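Local coordinates for leucine rich repeat and phosphatase domain containing protein (Entamoeba histolytica, PDB 3EMU) that adopts the dual specificity phosphatase fold and probably acts on, or at least binds, phosphate monoesters, although its anion-binding loop departs from the canonical catalytic signature, at residues Phe79-Ile84 against Met110-Leu115; Lys100-Val105 against Gly126-Ile131; Leu23-Val28 against Leu91-Thr96. All coordinates share one frame; numbering follows the deposited sequence.

Interaction 1: residues Phe79-Ile84 against Met110-Leu115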
ATOM      1  N   PHE A  79       5.858  -9.189   0.570  1.00 61.64           N
ATOM      2  CA  PHE A  79       5.901  -8.851   2.000  1.00 60.38           C
ATOM      3  C   PHE A  79       4.481  -8.794   2.469  1.00 59.35           C
ATOM      4  O   PHE A  79       4.129  -9.361   3.496  1.00 58.55           O
ATOM      5  CB  PHE A  79       6.621  -7.488   2.140  1.00 62.21           C
ATOM      6  CG  PHE A  79       6.750  -6.966   3.561  1.00 64.29           C
ATOM      7  CD1 PHE A  79       7.787  -7.416   4.407  1.00 64.47           C
ATOM      8  CD2 PHE A  79       5.893  -5.964   4.023  1.00 63.56           C
ATOM      9  CE1 PHE A  79       7.940  -6.893   5.708  1.00 65.14           C
ATOM     10  CE2 PHE A  79       6.044  -5.430   5.318  1.00 63.40           C
ATOM     11  CZ  PHE A  79       7.062  -5.904   6.163  1.00 63.89           C
ATOM     12  N   ILE A  80       3.598  -8.201   1.663  1.00 59.27           N
ATOM     13  CA  ILE A  80       2.176  -8.187   2.064  1.00 58.85           C
ATOM     14  C   ILE A  80       1.545  -9.592   2.169  1.00 59.92           C
ATOM     15  O   ILE A  80       0.828  -9.911   3.111  1.00 59.07           O
ATOM     16  CB  ILE A  80       1.342  -7.307   1.125  1.00 58.83           C
ATOM     17  CG1 ILE A  80       1.807  -5.845   1.232  1.00 58.84           C
ATOM     18  CG2 ILE A  80      -0.148  -7.418   1.439  1.00 56.50           C
ATOM     19  CD1 ILE A  80       1.162  -4.901   0.233  1.00 56.74           C
ATOM     20  N   ILE A  81       1.783 -10.438   1.178  1.00 61.66           N
ATOM     21  CA  ILE A  81       1.145 -11.754   1.217  1.00 62.28           C
ATOM     22  C   ILE A  81       1.770 -12.584   2.339  1.00 62.98           C
ATOM     23  O   ILE A  81       1.070 -13.320   3.019  1.00 62.88           O
ATOM     24  CB  ILE A  81       1.150 -12.469  -0.194  1.00 62.15           C
ATOM     25  CG1 ILE A  81       0.012 -11.901  -1.007  1.00 62.10           C
ATOM     26  CG2 ILE A  81       0.890 -13.961  -0.036  1.00 60.83           C
ATOM     27  CD1 ILE A  81       0.167 -12.034  -2.447  1.00 63.41           C
ATOM     28  N   ARG A  82       3.075 -12.443   2.566  1.00 64.56           N
ATOM     29  CA  ARG A  82       3.701 -13.061   3.747  0.50 66.07           C
ATOM     30  C   ARG A  82       2.963 -12.751   5.041  1.00 66.93           C
ATOM     31  O   ARG A  82       2.948 -13.553   5.967  1.00 68.09           O
ATOM     32  CB  ARG A  82       5.162 -12.633   3.910  0.50 66.57           C
ATOM     33  CG  ARG A  82       5.824 -13.165   5.178  0.50 67.33           C
ATOM     34  CD  ARG A  82       7.303 -12.788   5.246  0.50 71.76           C
ATOM     35  NE  ARG A  82       7.611 -11.621   6.082  0.50 74.46           N
ATOM     36  CZ  ARG A  82       8.717 -10.880   5.947  0.50 76.46           C
ATOM     37  NH1 ARG A  82       9.607 -11.157   5.007  0.50 76.74           N
ATOM     38  NH2 ARG A  82       8.943  -9.849   6.743  0.50 78.46           N
ATOM     39  N   SER A  83       2.324 -11.585   5.122  1.00 67.45           N
ATOM     40  CA  SER A  83       1.687 -11.195   6.369  1.00 67.84           C
ATOM     41  C   SER A  83       0.268 -11.754   6.433  1.00 68.40           C
ATOM     42  O   SER A  83      -0.230 -12.121   7.507  1.00 67.41           O
ATOM     43  CB  SER A  83       1.737  -9.641   6.561  1.00 67.52           C
ATOM     44  OG  SER A  83       0.891  -9.174   7.611  1.00 66.43           O
ATOM     45  N   ILE A  84      -0.409 -11.750   5.291  1.00 69.93           N
ATOM     46  CA  ILE A  84      -1.726 -12.379   5.191  1.00 71.75           C
ATOM     47  C   ILE A  84      -1.619 -13.892   5.573  1.00 73.67           C
ATOM     48  O   ILE A  84      -2.434 -14.431   6.323  1.00 73.83           O
ATOM     49  CB  ILE A  84      -2.284 -12.241   3.769  1.00 71.57           C
ATOM     50  CG1 ILE A  84      -2.749 -10.787   3.516  1.00 70.07           C
ATOM     51  CG2 ILE A  84      -3.417 -13.244   3.570  1.00 71.26           C
ATOM     52  CD1 ILE A  84      -3.056 -10.428   2.072  1.00 64.36           C
ATOM     53  N   MET A 110      -5.038  -4.633  -7.331  1.00 57.78           N
ATOM     54  CA  MET A 110      -5.046  -4.993  -8.725  1.00 57.88           C
ATOM     55  C   MET A 110      -4.722  -6.514  -8.838  1.00 59.66           C
ATOM     56  O   MET A 110      -5.473  -7.277  -9.452  1.00 60.00           O
ATOM     57  CB  MET A 110      -4.063  -4.124  -9.538  1.00 57.05           C
ATOM     58  CG  MET A 110      -4.498  -2.613  -9.701  1.00 51.94           C
ATOM     59  SD  MET A 110      -3.263  -1.495 -10.328  1.00 44.43           S
ATOM     60  CE  MET A 110      -2.929  -2.124 -11.970  1.00 53.40           C
ATOM     61  N   TYR A 111      -3.653  -6.954  -8.174  1.00 59.72           N
ATOM     62  CA  TYR A 111      -3.154  -8.315  -8.284  1.00 59.88           C
ATOM     63  C   TYR A 111      -4.032  -9.289  -7.493  1.00 60.65           C
ATOM     64  O   TYR A 111      -4.457 -10.340  -8.001  1.00 59.42           O
ATOM     65  CB  TYR A 111      -1.734  -8.339  -7.717  1.00 59.81           C
ATOM     66  CG  TYR A 111      -1.060  -9.679  -7.657  1.00 59.78           C
ATOM     67  CD1 TYR A 111      -0.526 -10.271  -8.811  1.00 59.67           C
ATOM     68  CD2 TYR A 111      -0.933 -10.361  -6.447  1.00 61.25           C
ATOM     69  CE1 TYR A 111       0.093 -11.504  -8.763  1.00 58.87           C
ATOM     70  CE2 TYR A 111      -0.296 -11.625  -6.373  1.00 60.32           C
ATOM     71  CZ  TYR A 111       0.203 -12.190  -7.550  1.00 61.39           C
ATOM     72  OH  TYR A 111       0.854 -13.403  -7.512  1.00 60.42           O
ATOM     73  N   TYR A 112      -4.303  -8.915  -6.240  1.00 60.18           N
ATOM     74  CA  TYR A 112      -4.939  -9.781  -5.276  1.00 60.59           C
ATOM     75  C   TYR A 112      -6.445  -9.962  -5.473  1.00 61.75           C
ATOM     76  O   TYR A 112      -7.020 -10.943  -4.980  1.00 62.20           O
ATOM     77  CB  TYR A 112      -4.731  -9.207  -3.894  1.00 60.89           C
ATOM     78  CG  TYR A 112      -4.965 -10.159  -2.765  1.00 61.79           C
ATOM     79  CD1 TYR A 112      -3.998 -11.105  -2.438  1.00 63.14           C
ATOM     80  CD2 TYR A 112      -6.118 -10.080  -1.986  1.00 62.69           C
ATOM     81  CE1 TYR A 112      -4.168 -11.952  -1.402  1.00 64.29           C
ATOM     82  CE2 TYR A 112      -6.316 -10.947  -0.931  1.00 65.60           C
ATOM     83  CZ  TYR A 112      -5.312 -11.880  -0.643  1.00 67.61           C
ATOM     84  OH  TYR A 112      -5.435 -12.772   0.412  1.00 74.32           O
ATOM     85  N   GLN A 113      -7.098  -9.030  -6.154  1.00 61.32           N
ATOM     86  CA  GLN A 113      -8.532  -9.147  -6.346  1.00 62.33           C
ATOM     87  C   GLN A 113      -8.853  -8.954  -7.798  1.00 63.18           C
ATOM     88  O   GLN A 113      -9.983  -8.710  -8.114  1.00 64.00           O
ATOM     89  CB  GLN A 113      -9.273  -8.100  -5.501  1.00 62.44           C
ATOM     90  CG  GLN A 113      -9.035  -8.317  -4.036  1.00 60.78           C
ATOM     91  CD  GLN A 113      -9.867  -7.414  -3.169  1.00 63.35           C
ATOM     92  OE1 GLN A 113     -10.196  -6.284  -3.561  1.00 64.18           O
ATOM     93  NE2 GLN A 113     -10.217  -7.892  -1.974  1.00 58.80           N
ATOM     94  N   ARG A 114      -7.847  -9.050  -8.669  1.00 64.43           N
ATOM     95  CA  ARG A 114      -8.008  -8.817 -10.117  1.00 66.20           C
ATOM     96  C   ARG A 114      -8.886  -7.611 -10.410  1.00 66.52           C
ATOM     97  O   ARG A 114      -9.997  -7.738 -10.988  1.00 67.31           O
ATOM     98  CB  ARG A 114      -8.547 -10.058 -10.901  1.00 66.51           C
ATOM     99  CG  ARG A 114      -9.744 -10.779 -10.287  1.00 68.25           C
ATOM    100  CD  ARG A 114     -10.014 -12.109 -11.063  1.00 73.79           C
ATOM    101  NE  ARG A 114     -10.113 -11.918 -12.517  1.00 76.22           N
ATOM    102  CZ  ARG A 114     -11.265 -11.963 -13.198  1.00 82.10           C
ATOM    103  NH1 ARG A 114     -12.416 -12.217 -12.568  1.00 82.04           N
ATOM    104  NH2 ARG A 114     -11.277 -11.759 -14.512  1.00 84.33           N
ATOM    105  N   LEU A 115      -8.385  -6.437 -10.036  1.00 65.20           N
ATOM    106  CA  LEU A 115      -9.084  -5.225 -10.367  1.00 63.27           C
ATOM    107  C   LEU A 115      -8.289  -4.503 -11.425  1.00 62.30           C
ATOM    108  O   LEU A 115      -7.047  -4.565 -11.482  1.00 62.35           O
ATOM    109  CB  LEU A 115      -9.294  -4.349  -9.114  1.00 63.66           C
ATOM    110  CG  LEU A 115     -10.035  -5.036  -7.970  1.00 63.34           C
ATOM    111  CD1 LEU A 115     -10.184  -4.101  -6.779  1.00 62.69           C
ATOM    112  CD2 LEU A 115     -11.434  -5.521  -8.430  1.00 60.69           C
TER

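Interaction 2: residues Lys100-Val105 against Gly126-Ile131. With SO4 (sulfate ion), chain B.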
ATOM      1  N   LYS A 100       2.269   7.990  -2.075  1.00 58.36           N
ATOM      2  CA  LYS A 100       3.000   6.732  -2.260  1.00 58.36           C
ATOM      3  C   LYS A 100       2.371   5.463  -1.613  1.00 57.65           C
ATOM      4  O   LYS A 100       2.271   4.422  -2.280  1.00 56.92           O
ATOM      5  CB  LYS A 100       4.457   6.881  -1.823  1.00 58.61           C
ATOM      6  CG  LYS A 100       5.287   7.695  -2.761  1.00 60.11           C
ATOM      7  CD  LYS A 100       6.744   7.709  -2.290  1.00 65.95           C
ATOM      8  CE  LYS A 100       7.187   9.078  -1.806  1.00 70.19           C
ATOM      9  NZ  LYS A 100       6.463   9.493  -0.596  1.00 69.88           N
ATOM     10  N   ALA A 101       1.979   5.529  -0.341  1.00 56.65           N
ATOM     11  CA  ALA A 101       1.379   4.359   0.304  1.00 57.17           C
ATOM     12  C   ALA A 101       0.065   3.899  -0.412  1.00 57.56           C
ATOM     13  O   ALA A 101      -0.160   2.677  -0.612  1.00 57.49           O
ATOM     14  CB  ALA A 101       1.159   4.550   1.801  1.00 55.71           C
ATOM     15  N   PRO A 102      -0.804   4.859  -0.781  1.00 57.12           N
ATOM     16  CA  PRO A 102      -2.021   4.415  -1.484  1.00 57.22           C
ATOM     17  C   PRO A 102      -1.748   3.780  -2.868  1.00 57.40           C
ATOM     18  O   PRO A 102      -2.455   2.836  -3.233  1.00 56.89           O
ATOM     19  CB  PRO A 102      -2.846   5.698  -1.621  1.00 56.87           C
ATOM     20  CG  PRO A 102      -2.342   6.594  -0.437  1.00 57.20           C
ATOM     21  CD  PRO A 102      -0.887   6.263  -0.326  1.00 57.62           C
ATOM     22  N   ALA A 103      -0.751   4.290  -3.602  1.00 56.72           N
ATOM     23  CA  ALA A 103      -0.348   3.716  -4.885  1.00 57.93           C
ATOM     24  C   ALA A 103       0.056   2.233  -4.722  1.00 58.02           C
ATOM     25  O   ALA A 103      -0.368   1.385  -5.514  1.00 59.05           O
ATOM     26  CB  ALA A 103       0.780   4.522  -5.538  1.00 55.89           C
ATOM     27  N   ILE A 104       0.841   1.927  -3.689  1.00 57.30           N
ATOM     28  CA  ILE A 104       1.203   0.549  -3.389  1.00 56.52           C
ATOM     29  C   ILE A 104      -0.015  -0.318  -3.082  1.00 57.09           C
ATOM     30  O   ILE A 104      -0.076  -1.480  -3.516  1.00 56.82           O
ATOM     31  CB  ILE A 104       2.270   0.442  -2.228  1.00 56.46           C
ATOM     32  CG1 ILE A 104       3.628   0.927  -2.695  1.00 56.25           C
ATOM     33  CG2 ILE A 104       2.425  -1.012  -1.681  1.00 53.99           C
ATOM     34  CD1 ILE A 104       4.217   0.112  -3.840  1.00 57.87           C
ATOM     35  N   VAL A 105      -0.945   0.207  -2.285  1.00 56.69           N
ATOM     36  CA  VAL A 105      -2.143  -0.543  -1.918  1.00 56.51           C
ATOM     37  C   VAL A 105      -2.996  -0.848  -3.166  1.00 56.83           C
ATOM     38  O   VAL A 105      -3.555  -1.944  -3.307  1.00 56.29           O
ATOM     39  CB  VAL A 105      -2.976   0.175  -0.790  1.00 56.62           C
ATOM     40  CG1 VAL A 105      -4.362  -0.421  -0.628  1.00 55.17           C
ATOM     41  CG2 VAL A 105      -2.233   0.121   0.581  1.00 57.23           C
ATOM     42  N   GLY A 126     -12.760   5.275  -2.029  1.00 64.22           N
ATOM     43  CA  GLY A 126     -14.003   5.310  -1.279  1.00 64.10           C
ATOM     44  C   GLY A 126     -13.778   4.903   0.159  1.00 64.75           C
ATOM     45  O   GLY A 126     -14.586   5.164   1.030  1.00 65.05           O
ATOM     46  N   LEU A 127     -12.683   4.228   0.433  1.00 65.09           N
ATOM     47  CA  LEU A 127     -12.346   3.943   1.813  1.00 65.68           C
ATOM     48  C   LEU A 127     -11.480   5.047   2.467  1.00 65.42           C
ATOM     49  O   LEU A 127     -11.386   5.104   3.672  1.00 65.45           O
ATOM     50  CB  LEU A 127     -11.612   2.607   1.899  1.00 66.14           C
ATOM     51  CG  LEU A 127     -12.496   1.367   1.744  1.00 67.26           C
ATOM     52  CD1 LEU A 127     -11.642   0.157   1.487  1.00 68.38           C
ATOM     53  CD2 LEU A 127     -13.320   1.168   2.980  1.00 68.18           C
ATOM     54  N   TYR A 128     -10.882   5.912   1.658  1.00 65.15           N
ATOM     55  CA  TYR A 128      -9.765   6.741   2.075  1.00 65.65           C
ATOM     56  C   TYR A 128      -9.758   8.040   1.264  1.00 66.32           C
ATOM     57  O   TYR A 128      -8.935   8.211   0.367  1.00 66.22           O
ATOM     58  CB  TYR A 128      -8.503   5.968   1.748  1.00 64.83           C
ATOM     59  CG  TYR A 128      -7.204   6.376   2.411  1.00 63.58           C
ATOM     60  CD1 TYR A 128      -6.919   5.967   3.722  1.00 60.85           C
ATOM     61  CD2 TYR A 128      -6.215   7.086   1.696  1.00 60.80           C
ATOM     62  CE1 TYR A 128      -5.693   6.286   4.345  1.00 59.05           C
ATOM     63  CE2 TYR A 128      -4.967   7.413   2.297  1.00 61.76           C
ATOM     64  CZ  TYR A 128      -4.721   6.998   3.645  1.00 61.78           C
ATOM     65  OH  TYR A 128      -3.500   7.265   4.271  1.00 62.05           O
ATOM     66  N   PRO A 129     -10.660   8.979   1.594  1.00 67.26           N
ATOM     67  CA  PRO A 129     -10.974  10.162   0.747  1.00 67.34           C
ATOM     68  C   PRO A 129      -9.806  11.131   0.551  1.00 66.75           C
ATOM     69  O   PRO A 129      -9.802  11.875  -0.401  1.00 67.04           O
ATOM     70  CB  PRO A 129     -12.128  10.856   1.502  1.00 68.33           C
ATOM     71  CG  PRO A 129     -12.557   9.850   2.622  1.00 67.95           C
ATOM     72  CD  PRO A 129     -11.325   9.042   2.907  1.00 67.52           C
ATOM     73  N   LEU A 130      -8.789  11.058   1.399  1.00 66.43           N
ATOM     74  CA  LEU A 130      -7.604  11.920   1.252  1.00 66.70           C
ATOM     75  C   LEU A 130      -6.609  11.501   0.162  1.00 65.53           C
ATOM     76  O   LEU A 130      -5.619  12.187  -0.074  1.00 65.31           O
ATOM     77  CB  LEU A 130      -6.864  12.035   2.594  1.00 67.31           C
ATOM     78  CG  LEU A 130      -7.636  12.733   3.737  1.00 70.87           C
ATOM     79  CD1 LEU A 130      -6.692  13.071   4.891  1.00 72.89           C
ATOM     80  CD2 LEU A 130      -8.360  14.010   3.237  1.00 72.35           C
ATOM     81  N   ILE A 131      -6.857  10.369  -0.484  1.00 64.68           N
ATOM     82  CA  ILE A 131      -6.021   9.916  -1.597  1.00 63.16           C
ATOM     83  C   ILE A 131      -5.626  11.035  -2.593  1.00 63.56           C
ATOM     84  O   ILE A 131      -6.480  11.769  -3.155  1.00 63.95           O
ATOM     85  CB  ILE A 131      -6.713   8.710  -2.336  1.00 63.50           C
ATOM     86  CG1 ILE A 131      -5.756   8.031  -3.309  1.00 60.92           C
ATOM     87  CG2 ILE A 131      -8.076   9.110  -2.985  1.00 59.62           C
ATOM     88  CD1 ILE A 131      -6.245   6.637  -3.765  1.00 62.70           C
TER
HETATM   89  S   SO4 B   1       3.497  10.714   0.538  1.00 64.06           S
HETATM   90  O1  SO4 B   1       2.273   9.948   0.834  1.00 66.42           O
HETATM   91  O2  SO4 B   1       4.231  10.259  -0.610  1.00 63.05           O
HETATM   92  O3  SO4 B   1       3.035  12.058   0.239  1.00 68.21           O
HETATM   93  O4  SO4 B   1       4.403  10.630   1.660  1.00 68.11           O

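Interaction 3: residues Leu23-Val28 against Leu91-Thr96. With SO4 (sulfate ion), chain B.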
ATOM      1  N   LEU A  23       2.913   9.787  10.780  1.00 60.73           N
ATOM      2  CA  LEU A  23       2.143  10.193  11.934  1.00 60.60           C
ATOM      3  C   LEU A  23       1.358   9.055  12.622  1.00 60.16           C
ATOM      4  O   LEU A  23       1.673   8.687  13.770  1.00 61.11           O
ATOM      5  CB  LEU A  23       1.225  11.401  11.610  1.00 60.25           C
ATOM      6  CG  LEU A  23       0.112  11.754  12.642  1.00 62.90           C
ATOM      7  CD1 LEU A  23       0.712  11.862  14.011  1.00 65.67           C
ATOM      8  CD2 LEU A  23      -0.724  13.018  12.345  1.00 59.71           C
ATOM      9  N   ASN A  24       0.316   8.527  11.986  1.00 58.66           N
ATOM     10  CA  ASN A  24      -0.488   7.520  12.672  1.00 58.21           C
ATOM     11  C   ASN A  24       0.192   6.153  12.809  1.00 58.76           C
ATOM     12  O   ASN A  24      -0.285   5.319  13.549  1.00 58.18           O
ATOM     13  CB  ASN A  24      -1.923   7.413  12.119  1.00 58.64           C
ATOM     14  CG  ASN A  24      -1.954   7.202  10.598  1.00 55.82           C
ATOM     15  OD1 ASN A  24      -1.185   6.407  10.051  1.00 56.07           O
ATOM     16  ND2 ASN A  24      -2.778   7.960   9.927  1.00 48.91           N
ATOM     17  N   ALA A  25       1.348   5.948  12.179  1.00 59.32           N
ATOM     18  CA  ALA A  25       2.123   4.744  12.512  1.00 60.62           C
ATOM     19  C   ALA A  25       2.466   4.697  14.012  1.00 62.02           C
ATOM     20  O   ALA A  25       2.961   3.683  14.543  1.00 62.15           O
ATOM     21  CB  ALA A  25       3.379   4.684  11.691  1.00 60.10           C
ATOM     22  N   HIS A  26       2.226   5.806  14.706  1.00 61.87           N
ATOM     23  CA  HIS A  26       2.662   5.920  16.095  1.00 61.96           C
ATOM     24  C   HIS A  26       1.515   5.556  16.998  1.00 62.62           C
ATOM     25  O   HIS A  26       1.656   5.504  18.216  1.00 63.72           O
ATOM     26  CB  HIS A  26       3.204   7.350  16.390  1.00 61.92           C
ATOM     27  CG  HIS A  26       4.562   7.609  15.803  1.00 58.72           C
ATOM     28  ND1 HIS A  26       4.737   8.113  14.534  1.00 59.66           N
ATOM     29  CD2 HIS A  26       5.805   7.400  16.301  1.00 57.63           C
ATOM     30  CE1 HIS A  26       6.035   8.230  14.284  1.00 58.13           C
ATOM     31  NE2 HIS A  26       6.705   7.792  15.339  1.00 57.24           N
ATOM     32  N   ASN A  27       0.357   5.326  16.394  1.00 63.12           N
ATOM     33  CA  ASN A  27      -0.789   4.858  17.126  1.00 63.35           C
ATOM     34  C   ASN A  27      -0.597   3.384  17.553  1.00 65.17           C
ATOM     35  O   ASN A  27      -1.157   2.460  16.953  1.00 66.34           O
ATOM     36  CB  ASN A  27      -2.061   5.096  16.315  1.00 62.21           C
ATOM     37  CG  ASN A  27      -3.301   4.902  17.138  1.00 60.66           C
ATOM     38  OD1 ASN A  27      -3.250   4.254  18.185  1.00 61.78           O
ATOM     39  ND2 ASN A  27      -4.413   5.455  16.697  1.00 57.41           N
ATOM     40  N   VAL A  28       0.191   3.182  18.615  1.00 66.09           N
ATOM     41  CA  VAL A  28       0.625   1.865  19.051  1.00 66.90           C
ATOM     42  C   VAL A  28      -0.491   0.963  19.554  1.00 66.94           C
ATOM     43  O   VAL A  28      -0.405  -0.262  19.436  1.00 67.47           O
ATOM     44  CB  VAL A  28       1.741   1.955  20.115  1.00 66.83           C
ATOM     45  CG1 VAL A  28       3.033   2.369  19.452  1.00 67.89           C
ATOM     46  CG2 VAL A  28       1.349   2.963  21.215  1.00 68.59           C
ATOM     47  N   LEU A  91       0.905  -2.864   8.014  1.00 60.93           N
ATOM     48  CA  LEU A  91       0.589  -1.435   7.934  1.00 58.83           C
ATOM     49  C   LEU A  91       1.442  -0.800   6.873  1.00 58.14           C
ATOM     50  O   LEU A  91       2.669  -0.909   6.912  1.00 57.58           O
ATOM     51  CB  LEU A  91       0.829  -0.753   9.284  1.00 59.65           C
ATOM     52  CG  LEU A  91       0.709   0.790   9.316  1.00 57.34           C
ATOM     53  CD1 LEU A  91      -0.688   1.278   8.862  1.00 51.46           C
ATOM     54  CD2 LEU A  91       1.027   1.231  10.734  1.00 58.05           C
ATOM     55  N   ILE A  92       0.804  -0.135   5.906  1.00 57.74           N
ATOM     56  CA  ILE A  92       1.568   0.393   4.768  1.00 58.32           C
ATOM     57  C   ILE A  92       1.594   1.923   4.861  1.00 58.08           C
ATOM     58  O   ILE A  92       0.548   2.551   4.933  1.00 57.68           O
ATOM     59  CB  ILE A  92       0.996  -0.100   3.402  1.00 58.58           C
ATOM     60  CG1 ILE A  92       1.015  -1.650   3.375  1.00 61.17           C
ATOM     61  CG2 ILE A  92       1.784   0.497   2.203  1.00 55.24           C
ATOM     62  CD1 ILE A  92      -0.197  -2.276   2.708  1.00 61.62           C
ATOM     63  N   ILE A  93       2.786   2.515   4.910  1.00 58.58           N
ATOM     64  CA  ILE A  93       2.858   3.947   5.228  1.00 59.56           C
ATOM     65  C   ILE A  93       3.817   4.702   4.316  1.00 59.18           C
ATOM     66  O   ILE A  93       4.812   4.140   3.835  1.00 59.62           O
ATOM     67  CB  ILE A  93       3.221   4.220   6.719  1.00 60.04           C
ATOM     68  CG1 ILE A  93       4.673   3.865   6.988  1.00 62.48           C
ATOM     69  CG2 ILE A  93       2.343   3.496   7.674  1.00 58.85           C
ATOM     70  CD1 ILE A  93       5.180   4.375   8.387  1.00 64.40           C
ATOM     71  N   SER A  94       3.449   5.941   4.006  1.00 58.61           N
ATOM     72  CA  SER A  94       4.378   6.910   3.400  1.00 58.76           C
ATOM     73  C   SER A  94       4.381   8.159   4.319  1.00 59.63           C
ATOM     74  O   SER A  94       3.600   8.202   5.275  1.00 59.54           O
ATOM     75  CB  SER A  94       3.980   7.251   1.953  1.00 57.17           C
ATOM     76  OG  SER A  94       2.629   7.623   1.908  1.00 54.59           O
ATOM     77  N   GLY A  95       5.257   9.140   4.053  1.00 60.20           N
ATOM     78  CA  GLY A  95       5.408  10.339   4.922  1.00 60.18           C
ATOM     79  C   GLY A  95       4.085  11.024   5.259  1.00 60.46           C
ATOM     80  O   GLY A  95       3.710  11.130   6.442  1.00 60.02           O
ATOM     81  N   THR A  96       3.349  11.441   4.231  1.00 60.23           N
ATOM     82  CA  THR A  96       2.028  12.006   4.451  1.00 61.26           C
ATOM     83  C   THR A  96       0.875  11.008   4.371  1.00 61.02           C
ATOM     84  O   THR A  96      -0.237  11.322   4.831  1.00 60.22           O
ATOM     85  CB  THR A  96       1.750  13.231   3.503  1.00 62.56           C
ATOM     86  OG1 THR A  96       1.332  12.769   2.213  1.00 65.32           O
ATOM     87  CG2 THR A  96       3.024  14.087   3.338  1.00 62.59           C
TER
HETATM   88  S   SO4 B   1       3.497  10.714   0.538  1.00 64.06           S
HETATM   89  O1  SO4 B   1       2.273   9.948   0.834  1.00 66.42           O
HETATM   90  O2  SO4 B   1       4.231  10.259  -0.610  1.00 63.05           O
HETATM   91  O3  SO4 B   1       3.035  12.058   0.239  1.00 68.21           O
HETATM   92  O4  SO4 B   1       4.403  10.630   1.660  1.00 68.11           O
HETATM   93  O   HOH W   1       2.376  11.891   8.658  1.00 61.18           O

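Interaction 1: residues Phe79-Ile84 against Met110-Leu115
I84 packs obliquely on the phenol end of Y112, the two side chains arriving from opposite directions, and the closer packing of this helix-helix contact is found here. I84 CD1 lies 3.7 Å from Y112 OH and 3.8 Å from Y112 CZ, and its CG2 branch approaches the same hydroxyl oxygen, so that one isoleucine presents both of its branches to the phenol end. Y112 extends toward the neighbouring helix because its CG is anti to the backbone N (chi1 -163°). One helical turn back, I81 is held more loosely: its CG1 stands 4.2 Å from Y112 CE1, while CD1 reaches the edge of the other tyrosine, 4.0 Å from Y111 CE2 and near the plane of that ring, with the two side chains crossing at about a right angle. No hydrogen bond spans the segments. Y111, exposed and meeting only I81 across the contact, forms the looser, solvent-facing side; Y112, though exposed overall, carries the closer packing. Toward the protein interior, F108 stacks on Y112 and also touches I80, I81 and I84, which continues the apolar seam, while I80 descends to strand 89-94. The example illustrates how two helices close against each other near their C-terminal ends: helices 68-85 and 100-112 precede and follow strand 89-94 and pack on the same face of the sheet in the alpha/beta fold of the dual specificity phosphatases.

Interaction 2: residues Lys100-Val105 against Gly126-Ile131
Similar first torsions bring Y128 and I131 to P102: Y128 CG (chi1 -163°) and I131 CG1 (chi1 -168°) both extend trans to the main-chain nitrogen, so that each side chain reaches from the loop to the first turn of helix 100-112. The proline ring receives them at neighbouring atoms. P102 CG lies 3.9 Å from Y128 CE2, the two side chains crossing at about a right angle, while P102 CB sits 4.1 Å from both I131 CG1 and I131 CD1. A type I beta turn from Y128 to I131, closed by the bond from I131 N to Y128 O (3.1 Å), brings these two residues back to the same proline. I131 also packs on F121 and V124 of helix 117-127, and the phenol of Y128 is fixed at its polar end by a hydrogen bond to G97 O. The loop is thereby tied to the segment just before the helix as well as to the helix itself. At that helix start a sulfate, probably from the crystallisation liquor, is bound: K100 N makes a weak hydrogen bond to sulfate O2 (3.3 Å), and the bent K100 side chain brings NZ to the same oxygen at a distance too short to be trusted in detail. An anion cradled by backbone N-H groups of a loop at the N terminus of a helix is consistent with the phosphate-binding loop of protein tyrosine phosphatases, and the contact packs against its helical end.

Interaction 3: residues Leu23-Val28 against Leu91-Thr96
A25 meets I93 and L91 where the turn after strand 17-21 lies over strand 89-94, the strand that leads into the phosphate-binding loop of the protein tyrosine phosphatase fold. These three residues have the most surface buried by the contact, with A25 first. Its methyl points to the strand and comes 3.8 Å from I93 CD1. L91, two residues earlier on the same face, adds its CD2, 4.1 Å from A25 CA, touching the backbone side of the alanine as much as its methyl. I93 reaches the turn through a less common torsion, with CG1 between the backbone N and the carbonyl carbon (chi1 71°), whereas L91 extends CG trans to its nitrogen. The small alanine fits a short 3-10 segment, 24-26, close to two larger aliphatic residues. I92, between them, faces the other way, packing on A101 and V105, so that the strand is covered on both faces.

No direct hydrogen bond joins the segments, but one water does, accepting from L23 N and donating to G95 O (2.7 Å). The turn is also held by its own polar groups: H26 ND1 donates to L23 O (3.2 Å), which lies in the plane of the imidazole, whereas ND1 sits above the carbonyl plane, 39° out of it; N24 OD1 accepts from S21 N, and N27 caps the following helix through Y30 N. At the end of the strand the chain turns round the sulfate, as in the family's signature loop, and S94 appears to stand where the family usually has its cysteine. S94 OG donates to sulfate O1 at 2.6 Å while probably accepting from A101 N, and T96 grips the ion twice, its N bonding to O4 (2.9 Å, 162° at the hydrogen) and its OG1 to O3 at 2.7 Å.

How the interactions relate
From the N terminus, segment 23-28 opens interaction 3, which closes when the chain reaches 91-96, 63 residues on. Interaction 1 opens at 79-84, before that closure, and closes at 110-115, so the two cross. Interaction 2 opens at 100-105 and closes at 126-131, crossing interaction 1 in turn, while interactions 3 and 2 follow in series. Interaction 3 ties the turn after strand 17-21 to the central strand 89-94, interaction 1 joins helices 68-85 and 100-112, and interaction 2 joins the loop after helix 117-127 to the start of helix 100-112, which thus serves two contacts. I80 CD1 packs on I92 CD1 at 3.9 Å, and interactions 2 and 3 share the sulfate.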